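Local coordinates for protein Esterase/lipase (Uncultured bacterium, PDB 3K6K) that probably hydrolyses carboxylic ester bonds, as an esterase of the hormone-sensitive lipase type with an alpha/beta hydrolase fold, at residues V188-S193 and E214-Y219; F205-D210 and M279-Q284. All coordinates share one frame; numbering follows the deposited sequence.

Both contacts lie inside the alpha/beta hydrolase fold, with centres about 15 Å apart. Helix 209-220 is common to them. Its body meets the loop after strand 180-184 in interaction 1. The loop leading into it supplies one side of interaction 2. The other side there is the loop between strand 271-276 and helix 291-305. Along the chain the order is 188-193, 205-210, 214-219 and 279-284, so the segments of the two contacts alternate. The excursion between strands 180-184 and 243-248 is thus packed on a loop at its own start and on the loop that holds His-281, probably the catalytic histidine.

Interaction 1 of 2, residues V188-S193 and E214-Y219; sequences VDLTLS and EMSELY
An Asx turn shapes the loop after strand 180-184, and Leu-190 in this loop packs on helix 209-220. Methyl CD2 of Leu-190 does most of the touching. It lies 3.7 Å from CB of Ser-216. Further along the helix it reaches the edge of the Tyr-219 ring, near the ring plane, with CD1 of Tyr-219 at 4.3 Å. No hydrogen bond joins the two segments directly.

Ser-216 presents its CB to the leucine, and its hydroxyl is turned back to its own helix. OG sits between the backbone N and the carbonyl carbon (chi1 67°), where it bonds to O of Leu-212 in the turn before. Arg-225 bonds to this hydroxyl and also to O of Leu-190, which gives the contact a polar bridge beside the apolar one. Tyr-219 also stacks with the ring of Tyr-91.

The loop is held by its own bonds. OD2 of Asp-189 accepts from N of Thr-191 at 3.0 Å and from OG1 of Thr-191 at 2.7 Å. Both donors come from the same face, about 40° out of the carboxylate plane. N of Leu-192 bonds to O of Asp-189 at 3.0 Å across the type I beta turn from Asp-189 to Leu-192, in a loop that follows a central strand of the alpha/beta hydrolase fold.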
loop_
_atom_site.group_PDB
_atom_site.type_symbol
_atom_site.label_atom_id
_atom_site.label_comp_id
_atom_site.label_asym_id
_atom_site.label_seq_id
_atom_site.Cartn_x
_atom_site.Cartn_y
_atom_site.Cartn_z
ATOM N N VAL A 188 15.306 -3.591 1.980
ATOM C CA VAL A 188 15.547 -2.358 2.670
ATOM C C VAL A 188 15.829 -2.526 4.139
ATOM O O VAL A 188 15.970 -1.531 4.852
ATOM C CB VAL A 188 14.396 -1.352 2.477
ATOM C CG1 VAL A 188 14.536 -0.685 1.148
ATOM C CG2 VAL A 188 13.032 -2.018 2.648
ATOM N N ASP A 189 15.905 -3.767 4.600
ATOM C CA ASP A 189 16.282 -4.016 5.986
ATOM C C ASP A 189 17.273 -5.158 6.086
ATOM O O ASP A 189 16.859 -6.292 6.266
ATOM C CB ASP A 189 15.074 -4.375 6.810
ATOM C CG ASP A 189 15.369 -4.376 8.310
ATOM O OD1 ASP A 189 14.423 -4.428 9.110
ATOM O OD2 ASP A 189 16.554 -4.328 8.695
ATOM N N LEU A 190 18.577 -4.866 5.984
ATOM C CA LEU A 190 19.608 -5.910 6.066
ATOM C C LEU A 190 19.767 -6.554 7.421
ATOM O O LEU A 190 20.604 -7.462 7.589
ATOM C CB LEU A 190 20.946 -5.421 5.550
ATOM C CG LEU A 190 20.920 -5.639 4.032
ATOM C CD1 LEU A 190 19.865 -4.728 3.353
ATOM C CD2 LEU A 190 22.321 -5.373 3.460
ATOM N N THR A 191 18.938 -6.148 8.381
ATOM C CA THR A 191 18.834 -6.927 9.619
ATOM C C THR A 191 18.048 -8.208 9.484
ATOM O O THR A 191 18.190 -9.088 10.316
ATOM C CB THR A 191 18.291 -6.133 10.854
ATOM O OG1 THR A 191 16.869 -6.039 10.787
ATOM C CG2 THR A 191 18.906 -4.723 10.989
ATOM N N LEU A 192 17.157 -8.317 8.496
ATOM C CA LEU A 192 16.413 -9.568 8.264
ATOM C C LEU A 192 15.748 -10.194 9.505
ATOM O O LEU A 192 16.098 -11.312 9.874
ATOM C CB LEU A 192 17.324 -10.616 7.593
ATOM C CG LEU A 192 18.120 -10.199 6.320
ATOM C CD1 LEU A 192 19.240 -11.160 6.062
ATOM C CD2 LEU A 192 17.242 -10.181 5.088
ATOM N N SER A 193 14.728 -9.539 10.078
ATOM C CA SER A 193 14.320 -9.786 11.482
ATOM C C SER A 193 12.830 -9.645 11.698
ATOM O O SER A 193 12.289 -10.041 12.755
ATOM C CB SER A 193 15.168 -8.928 12.423
ATOM O OG SER A 193 14.926 -7.543 12.223
ATOM N N GLU A 214 24.289 -14.262 5.193
ATOM C CA GLU A 214 25.735 -14.108 4.943
ATOM C C GLU A 214 26.082 -13.480 3.575
ATOM O O GLU A 214 27.107 -12.788 3.461
ATOM C CB GLU A 214 26.559 -15.384 5.297
ATOM C CG GLU A 214 26.123 -16.707 4.652
ATOM C CD GLU A 214 27.178 -17.297 3.687
ATOM O OE1 GLU A 214 27.516 -16.621 2.665
ATOM O OE2 GLU A 214 27.649 -18.443 3.941
ATOM N N MET A 215 25.201 -13.689 2.577
ATOM C CA MET A 215 25.299 -13.023 1.281
ATOM C C MET A 215 25.503 -11.542 1.489
ATOM O O MET A 215 26.549 -11.016 1.098
ATOM C CB MET A 215 24.043 -13.229 0.414
ATOM C CG MET A 215 23.817 -14.665 -0.138
ATOM S SD MET A 215 23.035 -14.856 -1.789
ATOM C CE MET A 215 21.779 -13.513 -1.932
ATOM N N SER A 216 24.517 -10.876 2.113
ATOM C CA SER A 216 24.510 -9.419 2.256
ATOM C C SER A 216 25.656 -8.888 3.137
ATOM O O SER A 216 26.050 -7.710 3.023
ATOM C CB SER A 216 23.166 -8.940 2.777
ATOM O OG SER A 216 22.938 -9.378 4.103
ATOM N N GLU A 217 26.201 -9.758 3.998
ATOM C CA GLU A 217 27.388 -9.393 4.755
ATOM C C GLU A 217 28.454 -8.837 3.813
ATOM O O GLU A 217 29.111 -7.864 4.132
ATOM C CB GLU A 217 27.918 -10.559 5.576
ATOM C CG GLU A 217 29.057 -10.165 6.552
ATOM C CD GLU A 217 28.635 -9.138 7.620
ATOM O OE1 GLU A 217 29.177 -7.999 7.595
ATOM O OE2 GLU A 217 27.762 -9.466 8.475
ATOM N N LEU A 218 28.579 -9.424 2.626
ATOM C CA LEU A 218 29.559 -8.935 1.642
ATOM C C LEU A 218 29.405 -7.446 1.321
ATOM O O LEU A 218 30.386 -6.742 1.039
ATOM C CB LEU A 218 29.563 -9.798 0.367
ATOM C CG LEU A 218 29.726 -11.311 0.613
ATOM C CD1 LEU A 218 29.353 -12.174 -0.627
ATOM C CD2 LEU A 218 31.126 -11.693 1.173
ATOM N N TYR A 219 28.172 -6.961 1.376
ATOM C CA TYR A 219 27.914 -5.565 1.120
ATOM C C TYR A 219 28.213 -4.708 2.347
ATOM O O TYR A 219 28.861 -3.672 2.234
ATOM C CB TYR A 219 26.461 -5.389 0.722
ATOM C CG TYR A 219 26.099 -3.980 0.312
ATOM C CD1 TYR A 219 25.071 -3.281 0.971
ATOM C CD2 TYR A 219 26.775 -3.349 -0.746
ATOM C CE1 TYR A 219 24.722 -1.989 0.590
ATOM C CE2 TYR A 219 26.447 -2.060 -1.130
ATOM C CZ TYR A 219 25.395 -1.393 -0.470
ATOM O OH TYR A 219 25.067 -0.127 -0.868
#

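Interaction 2 of 2, residues F205-D210 and M279-Q284; sequences FLAEPD and MPHVFQ
Ala-207 lies over one face of the His-281 imidazole, and this is the closely packed part of the contact. Its CB is 4.0 Å from the ring centroid, only 14° off the ring normal, a CH-pi contact. The nearest ring atom is CD2 of His-281, 3.9 Å from CB of Ala-207. The opposite face is covered by CG2 of Val-282, 4.0 Å above the ring plane. The imidazole is therefore held between two methyl groups. CG of His-281 is anti to its backbone N (chi1 -160°), which brings one ring face under CB of Ala-207.

His-281 fits the histidine of a Ser-His-Glu triad. ND1 bonds to Glu-251, and the side chain touches Ser-157, the probable nucleophile on a GxSxG elbow. This is consistent with an alpha/beta hydrolase active site. Replacing His-281 by an alanine is likely to leave Glu-251 without its ring partner and to open a gap between Ala-207 and Val-282.

Ala-207 is buried, whereas Leu-206 is partly exposed and its packing is more peripheral. Its side chain runs beside that of Pro-280, both pointing the same way, with CD1 of Leu-206 3.9 Å from CB of Pro-280. The same CD1 comes 3.7 Å from O of His-281, and CB of Leu-206 meets CB of His-281 at 3.8 Å. Beyond Ala-207 the chain turns away, and Glu-208 and Asp-210 are exposed to solvent.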
loop_
_atom_site.group_PDB
_atom_site.type_symbol
_atom_site.label_atom_id
_atom_site.label_comp_id
_atom_site.label_asym_id
_atom_site.label_seq_id
_atom_site.Cartn_x
_atom_site.Cartn_y
_atom_site.Cartn_z
ATOM N N PHE A 205 11.228 -18.872 -2.837
ATOM C CA PHE A 205 12.177 -19.737 -3.529
ATOM C C PHE A 205 12.991 -18.881 -4.483
ATOM O O PHE A 205 13.544 -19.393 -5.442
ATOM C CB PHE A 205 11.478 -20.845 -4.343
ATOM C CG PHE A 205 10.256 -21.447 -3.689
ATOM C CD1 PHE A 205 10.347 -22.127 -2.481
ATOM C CD2 PHE A 205 9.034 -21.400 -4.332
ATOM C CE1 PHE A 205 9.249 -22.703 -1.925
ATOM C CE2 PHE A 205 7.901 -21.974 -3.748
ATOM C CZ PHE A 205 8.014 -22.610 -2.543
ATOM N N LEU A 206 13.033 -17.579 -4.250
ATOM C CA LEU A 206 13.906 -16.726 -5.017
ATOM C C LEU A 206 14.825 -15.884 -4.161
ATOM O O LEU A 206 16.028 -15.813 -4.411
ATOM C CB LEU A 206 13.110 -15.841 -5.956
ATOM C CG LEU A 206 12.536 -16.633 -7.148
ATOM C CD1 LEU A 206 11.662 -15.718 -7.963
ATOM C CD2 LEU A 206 13.691 -17.351 -8.042
ATOM N N ALA A 207 14.260 -15.245 -3.140
ATOM C CA ALA A 207 15.049 -14.326 -2.326
ATOM C C ALA A 207 16.059 -15.096 -1.491
ATOM O O ALA A 207 17.009 -14.495 -0.973
ATOM C CB ALA A 207 14.188 -13.452 -1.461
ATOM N N GLU A 208 15.882 -16.411 -1.381
ATOM C CA GLU A 208 16.914 -17.228 -0.735
ATOM C C GLU A 208 17.171 -16.755 0.717
ATOM O O GLU A 208 18.272 -16.275 1.066
ATOM C CB GLU A 208 18.196 -17.143 -1.565
ATOM C CG GLU A 208 19.144 -18.288 -1.416
ATOM C CD GLU A 208 19.585 -18.764 -2.766
ATOM O OE1 GLU A 208 20.269 -17.994 -3.485
ATOM O OE2 GLU A 208 19.196 -19.902 -3.114
ATOM N N PRO A 209 16.123 -16.810 1.544
ATOM C CA PRO A 209 16.275 -16.368 2.930
ATOM C C PRO A 209 17.466 -16.979 3.686
ATOM O O PRO A 209 18.194 -16.278 4.385
ATOM C CB PRO A 209 14.927 -16.770 3.568
ATOM C CG PRO A 209 13.947 -16.902 2.402
ATOM C CD PRO A 209 14.715 -16.694 1.109
ATOM N N ASP A 210 17.678 -18.265 3.523
ATOM C CA ASP A 210 18.700 -18.933 4.298
ATOM C C ASP A 210 20.145 -18.433 4.078
ATOM O O ASP A 210 20.925 -18.445 5.007
ATOM C CB ASP A 210 18.560 -20.444 4.114
ATOM C CG ASP A 210 17.086 -20.877 4.042
ATOM O OD1 ASP A 210 16.186 -19.978 3.920
ATOM O OD2 ASP A 210 16.832 -22.106 4.118
ATOM N N MET A 279 2.405 -14.123 -6.085
ATOM C CA MET A 279 3.597 -13.681 -6.858
ATOM C C MET A 279 4.888 -13.789 -6.049
ATOM O O MET A 279 4.908 -13.471 -4.859
ATOM C CB MET A 279 3.434 -12.254 -7.406
ATOM C CG MET A 279 2.337 -12.176 -8.506
ATOM S SD MET A 279 2.905 -13.205 -9.897
ATOM C CE MET A 279 1.758 -14.552 -9.556
ATOM N N PRO A 280 5.953 -14.269 -6.670
ATOM C CA PRO A 280 7.228 -14.390 -5.930
ATOM C C PRO A 280 8.027 -13.112 -6.064
ATOM O O PRO A 280 7.563 -12.147 -6.692
ATOM C CB PRO A 280 7.948 -15.514 -6.693
ATOM C CG PRO A 280 7.521 -15.212 -8.195
ATOM C CD PRO A 280 6.021 -14.948 -7.988
ATOM N N HIS A 281 9.223 -13.127 -5.496
ATOM C CA HIS A 281 10.125 -12.007 -5.499
ATOM C C HIS A 281 10.309 -11.462 -6.901
ATOM O O HIS A 281 10.554 -12.237 -7.821
ATOM C CB HIS A 281 11.454 -12.518 -4.996
ATOM C CG HIS A 281 12.357 -11.448 -4.489
ATOM N ND1 HIS A 281 11.916 -10.429 -3.674
ATOM C CD2 HIS A 281 13.687 -11.241 -4.676
ATOM C CE1 HIS A 281 12.936 -9.645 -3.378
ATOM N NE2 HIS A 281 14.019 -10.113 -3.969
ATOM N N VAL A 282 10.245 -10.143 -7.047
ATOM C CA VAL A 282 10.380 -9.442 -8.325
ATOM C C VAL A 282 9.669 -10.182 -9.493
ATOM O O VAL A 282 10.238 -10.450 -10.541
ATOM C CB VAL A 282 11.860 -9.063 -8.696
ATOM C CG1 VAL A 282 11.825 -8.045 -9.830
ATOM C CG2 VAL A 282 12.678 -8.442 -7.477
ATOM N N PHE A 283 8.390 -10.445 -9.323
ATOM C CA PHE A 283 7.654 -11.248 -10.281
ATOM C C PHE A 283 7.559 -10.638 -11.653
ATOM O O PHE A 283 7.245 -11.380 -12.613
ATOM C CB PHE A 283 6.248 -11.560 -9.752
ATOM C CG PHE A 283 5.316 -10.346 -9.661
ATOM C CD1 PHE A 283 4.434 -10.062 -10.695
ATOM C CD2 PHE A 283 5.287 -9.557 -8.528
ATOM C CE1 PHE A 283 3.582 -8.977 -10.607
ATOM C CE2 PHE A 283 4.427 -8.503 -8.409
ATOM C CZ PHE A 283 3.592 -8.182 -9.461
ATOM N N GLN A 284 7.821 -9.322 -11.751
ATOM C CA GLN A 284 7.730 -8.608 -12.996
ATOM C C GLN A 284 8.765 -9.155 -14.011
ATOM O O GLN A 284 8.728 -8.762 -15.180
ATOM C CB GLN A 284 7.866 -7.043 -12.812
ATOM C CG GLN A 284 6.868 -6.339 -11.831
ATOM C CD GLN A 284 7.190 -6.617 -10.315
ATOM O OE1 GLN A 284 8.118 -7.398 -9.981
ATOM N NE2 GLN A 284 6.433 -5.983 -9.426
#